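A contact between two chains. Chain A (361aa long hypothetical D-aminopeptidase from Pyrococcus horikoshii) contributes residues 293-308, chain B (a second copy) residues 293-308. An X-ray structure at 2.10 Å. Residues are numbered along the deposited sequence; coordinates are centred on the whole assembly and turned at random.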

# COMPACT_ATOMS: atom_id res chain seq x y z
N TYR A 293 17.84 -14.65 -16.17
CA TYR A 293 19.09 -15.07 -15.55
C TYR A 293 20.16 -14.00 -15.35
O TYR A 293 21.28 -14.31 -15.02
CB TYR A 293 19.68 -16.23 -16.35
CG TYR A 293 18.89 -17.52 -16.24
CD1 TYR A 293 18.94 -18.30 -15.08
CD2 TYR A 293 18.10 -17.97 -17.31
CE1 TYR A 293 18.24 -19.50 -14.99
CE2 TYR A 293 17.39 -19.17 -17.22
CZ TYR A 293 17.47 -19.94 -16.06
OH TYR A 293 16.79 -21.13 -15.98
N GLU A 294 19.80 -12.73 -15.54
CA GLU A 294 20.77 -11.65 -15.38
C GLU A 294 21.48 -11.67 -14.02
O GLU A 294 20.87 -11.95 -12.98
CB GLU A 294 20.08 -10.30 -15.58
CG GLU A 294 21.03 -9.11 -15.63
CD GLU A 294 21.99 -9.17 -16.80
OE1 GLU A 294 21.53 -9.29 -17.95
OE2 GLU A 294 23.22 -9.09 -16.58
N LYS A 295 22.78 -11.38 -14.03
CA LYS A 295 23.56 -11.36 -12.79
C LYS A 295 24.42 -10.11 -12.67
O LYS A 295 24.89 -9.78 -11.59
CB LYS A 295 24.47 -12.59 -12.71
CG LYS A 295 23.76 -13.93 -12.71
CD LYS A 295 24.65 -15.01 -12.10
CE LYS A 295 24.86 -14.75 -10.61
NZ LYS A 295 25.82 -15.70 -9.96
N GLU A 296 24.64 -9.43 -13.79
CA GLU A 296 25.46 -8.23 -13.79
C GLU A 296 24.60 -7.00 -13.60
O GLU A 296 23.42 -7.00 -13.92
CB GLU A 296 26.21 -8.10 -15.12
CG GLU A 296 27.12 -9.26 -15.46
CD GLU A 296 27.85 -9.05 -16.78
OE1 GLU A 296 28.65 -8.09 -16.86
OE2 GLU A 296 27.62 -9.83 -17.73
N VAL A 297 25.22 -5.94 -13.07
CA VAL A 297 24.52 -4.68 -12.86
C VAL A 297 23.91 -4.28 -14.19
O VAL A 297 24.56 -4.38 -15.23
CB VAL A 297 25.50 -3.57 -12.40
CG1 VAL A 297 24.81 -2.22 -12.43
CG2 VAL A 297 26.02 -3.87 -11.00
N ILE A 298 22.66 -3.85 -14.18
CA ILE A 298 22.02 -3.46 -15.42
C ILE A 298 21.76 -1.97 -15.46
O ILE A 298 21.86 -1.27 -14.46
CB ILE A 298 20.69 -4.20 -15.64
CG1 ILE A 298 19.69 -3.83 -14.55
CG2 ILE A 298 20.94 -5.70 -15.65
CD1 ILE A 298 18.35 -4.53 -14.68
N GLU A 299 21.45 -1.47 -16.65
CA GLU A 299 21.17 -0.07 -16.82
C GLU A 299 19.72 0.05 -17.25
O GLU A 299 19.35 -0.38 -18.34
CB GLU A 299 22.09 0.53 -17.89
CG GLU A 299 23.53 0.62 -17.45
CD GLU A 299 24.44 1.12 -18.55
OE1 GLU A 299 24.75 0.34 -19.48
OE2 GLU A 299 24.84 2.31 -18.49
N ILE A 300 18.90 0.61 -16.37
CA ILE A 300 17.48 0.80 -16.66
C ILE A 300 17.31 2.16 -17.31
O ILE A 300 17.67 3.18 -16.72
CB ILE A 300 16.62 0.79 -15.37
CG1 ILE A 300 16.87 -0.49 -14.56
CG2 ILE A 300 15.16 0.95 -15.72
CD1 ILE A 300 16.52 -1.76 -15.29
N LYS A 301 16.77 2.19 -18.53
CA LYS A 301 16.52 3.46 -19.20
C LYS A 301 15.23 3.97 -18.57
O LYS A 301 14.29 3.20 -18.39
CB LYS A 301 16.30 3.26 -20.70
CG LYS A 301 17.53 2.79 -21.48
CD LYS A 301 17.19 2.54 -22.95
CE LYS A 301 16.06 1.52 -23.08
NZ LYS A 301 15.72 1.20 -24.50
N ALA A 302 15.19 5.26 -18.25
CA ALA A 302 14.00 5.83 -17.63
C ALA A 302 13.91 7.34 -17.76
O ALA A 302 14.89 8.06 -17.58
CB ALA A 302 13.95 5.43 -16.16
N LEU A 303 12.71 7.82 -18.05
CA LEU A 303 12.45 9.24 -18.17
C LEU A 303 12.34 9.85 -16.78
O LEU A 303 11.78 9.23 -15.87
CB LEU A 303 11.14 9.49 -18.92
CG LEU A 303 11.06 9.05 -20.38
CD1 LEU A 303 9.61 9.03 -20.83
CD2 LEU A 303 11.88 9.99 -21.25
N PRO A 304 12.87 11.06 -16.60
CA PRO A 304 12.78 11.70 -15.28
C PRO A 304 11.32 12.04 -15.04
O PRO A 304 10.64 12.53 -15.94
CB PRO A 304 13.65 12.95 -15.44
CG PRO A 304 13.48 13.28 -16.90
CD PRO A 304 13.60 11.92 -17.55
N ASP A 305 10.83 11.79 -13.83
CA ASP A 305 9.44 12.06 -13.50
C ASP A 305 8.94 13.44 -13.89
O ASP A 305 7.76 13.62 -14.19
CB ASP A 305 9.20 11.82 -12.01
CG ASP A 305 9.23 10.35 -11.66
OD1 ASP A 305 8.31 9.63 -12.09
OD2 ASP A 305 10.17 9.91 -10.97
N SER A 306 9.83 14.42 -13.89
CA SER A 306 9.44 15.79 -14.22
C SER A 306 8.98 15.97 -15.67
O SER A 306 8.38 17.00 -16.00
CB SER A 306 10.61 16.74 -13.96
OG SER A 306 11.66 16.52 -14.89
N VAL A 307 9.24 15.00 -16.53
CA VAL A 307 8.83 15.14 -17.93
C VAL A 307 7.77 14.14 -18.40
O VAL A 307 7.48 14.08 -19.60
CB VAL A 307 10.05 15.03 -18.89
CG1 VAL A 307 11.16 15.97 -18.44
CG2 VAL A 307 10.54 13.60 -18.95
N ILE A 308 7.16 13.39 -17.49
CA ILE A 308 6.18 12.40 -17.92
C ILE A 308 4.70 12.70 -17.81
O ILE A 308 3.87 11.81 -18.02
CB ILE A 308 6.44 11.05 -17.23
CG1 ILE A 308 6.24 11.18 -15.72
CG2 ILE A 308 7.86 10.57 -17.54
CD1 ILE A 308 6.60 9.91 -14.95
N TYR B 293 17.00 19.10 -12.16
CA TYR B 293 16.65 19.66 -13.46
C TYR B 293 16.81 18.75 -14.68
O TYR B 293 16.51 19.17 -15.80
CB TYR B 293 17.43 20.96 -13.69
CG TYR B 293 16.94 22.12 -12.84
CD1 TYR B 293 15.69 22.69 -13.06
CD2 TYR B 293 17.73 22.64 -11.82
CE1 TYR B 293 15.23 23.75 -12.28
CE2 TYR B 293 17.29 23.70 -11.04
CZ TYR B 293 16.04 24.25 -11.28
OH TYR B 293 15.59 25.31 -10.51
N GLU B 294 17.27 17.52 -14.49
CA GLU B 294 17.44 16.61 -15.61
C GLU B 294 16.15 16.51 -16.43
O GLU B 294 15.05 16.49 -15.87
CB GLU B 294 17.84 15.21 -15.13
CG GLU B 294 18.09 14.22 -16.25
CD GLU B 294 19.32 14.57 -17.08
OE1 GLU B 294 20.45 14.48 -16.55
OE2 GLU B 294 19.16 14.94 -18.26
N LYS B 295 16.28 16.45 -17.75
CA LYS B 295 15.12 16.38 -18.63
C LYS B 295 15.25 15.31 -19.71
O LYS B 295 14.28 15.00 -20.40
CB LYS B 295 14.90 17.74 -19.29
CG LYS B 295 16.06 18.22 -20.17
CD LYS B 295 17.35 18.46 -19.37
CE LYS B 295 18.48 18.93 -20.27
NZ LYS B 295 19.74 19.21 -19.51
N GLU B 296 16.44 14.74 -19.85
CA GLU B 296 16.69 13.71 -20.84
C GLU B 296 16.64 12.32 -20.22
O GLU B 296 16.82 12.17 -19.01
CB GLU B 296 18.07 13.91 -21.49
CG GLU B 296 18.31 15.30 -22.04
CD GLU B 296 17.30 15.71 -23.09
OE1 GLU B 296 17.02 14.89 -24.00
OE2 GLU B 296 16.80 16.85 -23.02
N VAL B 297 16.40 11.31 -21.05
CA VAL B 297 16.36 9.94 -20.56
C VAL B 297 17.63 9.67 -19.77
O VAL B 297 18.71 10.13 -20.14
CB VAL B 297 16.31 8.93 -21.72
CG1 VAL B 297 16.48 7.52 -21.18
CG2 VAL B 297 14.99 9.05 -22.46
N ILE B 298 17.50 8.93 -18.67
CA ILE B 298 18.66 8.61 -17.85
C ILE B 298 18.83 7.10 -17.74
O ILE B 298 17.97 6.32 -18.16
CB ILE B 298 18.53 9.17 -16.41
CG1 ILE B 298 17.29 8.59 -15.73
CG2 ILE B 298 18.47 10.70 -16.45
CD1 ILE B 298 17.15 8.96 -14.26
N GLU B 299 19.97 6.70 -17.19
CA GLU B 299 20.25 5.29 -16.98
C GLU B 299 20.41 5.08 -15.49
O GLU B 299 21.24 5.74 -14.85
CB GLU B 299 21.53 4.86 -17.70
CG GLU B 299 21.40 4.84 -19.21
CD GLU B 299 22.62 4.24 -19.88
OE1 GLU B 299 23.75 4.72 -19.62
OE2 GLU B 299 22.45 3.30 -20.69
N ILE B 300 19.61 4.19 -14.93
CA ILE B 300 19.73 3.91 -13.52
C ILE B 300 20.41 2.57 -13.35
O ILE B 300 19.94 1.54 -13.82
CB ILE B 300 18.33 3.87 -12.92
CG1 ILE B 300 17.77 5.29 -12.79
CG2 ILE B 300 18.38 3.26 -11.51
CD1 ILE B 300 16.25 5.34 -13.01
N LYS B 301 21.56 2.62 -12.69
CA LYS B 301 22.34 1.42 -12.44
C LYS B 301 21.59 0.63 -11.36
O LYS B 301 21.19 1.20 -10.34
CB LYS B 301 23.73 1.80 -11.93
CG LYS B 301 24.57 2.61 -12.93
CD LYS B 301 25.82 3.20 -12.26
CE LYS B 301 25.44 4.27 -11.22
NZ LYS B 301 26.62 4.76 -10.43
N ALA B 302 21.39 -0.66 -11.59
CA ALA B 302 20.68 -1.48 -10.62
C ALA B 302 21.01 -2.96 -10.72
O ALA B 302 21.13 -3.52 -11.81
CB ALA B 302 19.17 -1.27 -10.75
N LEU B 303 21.15 -3.59 -9.57
CA LEU B 303 21.45 -5.01 -9.51
C LEU B 303 20.15 -5.77 -9.76
O LEU B 303 19.08 -5.30 -9.41
CB LEU B 303 21.98 -5.38 -8.13
CG LEU B 303 23.36 -4.82 -7.78
CD1 LEU B 303 23.60 -4.92 -6.29
CD2 LEU B 303 24.41 -5.58 -8.57
N PRO B 304 20.23 -6.94 -10.42
CA PRO B 304 19.00 -7.69 -10.65
C PRO B 304 18.59 -8.23 -9.29
O PRO B 304 19.44 -8.59 -8.49
CB PRO B 304 19.42 -8.79 -11.62
CG PRO B 304 20.89 -8.93 -11.39
CD PRO B 304 21.34 -7.50 -11.21
N ASP B 305 17.28 -8.28 -9.02
CA ASP B 305 16.79 -8.77 -7.74
C ASP B 305 17.30 -10.14 -7.35
O ASP B 305 17.43 -10.45 -6.16
CB ASP B 305 15.26 -8.77 -7.73
CG ASP B 305 14.68 -7.36 -7.67
OD1 ASP B 305 14.90 -6.67 -6.65
OD2 ASP B 305 14.00 -6.94 -8.63
N SER B 306 17.61 -10.98 -8.33
CA SER B 306 18.09 -12.33 -8.02
C SER B 306 19.42 -12.36 -7.27
O SER B 306 19.77 -13.37 -6.68
CB SER B 306 18.24 -13.15 -9.30
OG SER B 306 19.28 -12.63 -10.11
N VAL B 307 20.17 -11.25 -7.28
CA VAL B 307 21.47 -11.24 -6.60
C VAL B 307 21.56 -10.42 -5.31
O VAL B 307 22.58 -10.46 -4.63
CB VAL B 307 22.59 -10.73 -7.55
CG1 VAL B 307 22.53 -11.46 -8.89
CG2 VAL B 307 22.46 -9.23 -7.75
N ILE B 308 20.50 -9.69 -4.97
CA ILE B 308 20.55 -8.85 -3.78
C ILE B 308 20.20 -9.46 -2.42
O ILE B 308 20.11 -8.74 -1.43
CB ILE B 308 19.70 -7.57 -3.97
CG1 ILE B 308 18.21 -7.93 -4.03
CG2 ILE B 308 20.11 -6.87 -5.26
CD1 ILE B 308 17.32 -6.71 -4.13
O HOH W 1 13.78 16.53 -13.65

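When two copies of a protein pair the same strand antiparallel, alternate residues can exchange backbone hydrogen bonds, and this contact is a clear example. Strands 298-302 meet about I300(A) and I300(B), whose backbones bond reciprocally: I300(A) N donates to I300(B) O at 2.9 Å, and I300(B) N to I300(A) O at 2.8 Å. The same exchange recurs at both ends. I298(A) N reaches A302(B) O at 2.8 Å and A302(B) N returns to I298(A) O at 3.0 Å; with the chains swapped, both I298(B) N to A302(A) O and A302(A) N to I298(B) O measure 3.0 Å. Six bonds, four of them nearly straight and the two from the A302(A) and A302(B) amides more bent, thus satisfy the amides and carbonyls of all three residues in each chain.

Side chains alternate. I298(A), I300(A) and A302(A) share one face with I298(B), I300(B) and A302(B), where A302(A) CB lies 3.9 Å from I300(B) CD1. On the other, the ends of the two glutamates converge, E299(A) OE2 lying 2.9 Å from E299(B) OE1, two acceptors of like charge and not a hydrogen bond. Beyond the strands, V297(A) CG2 packs against L303(B) CD2 at 3.4 Å, and L303(A) CD2 meets V297(B) CG2 at 3.5 Å. At one end a water links the chains, accepting from S306(A) OG (2.5 Å) and donating to E294(B) O (2.6 Å).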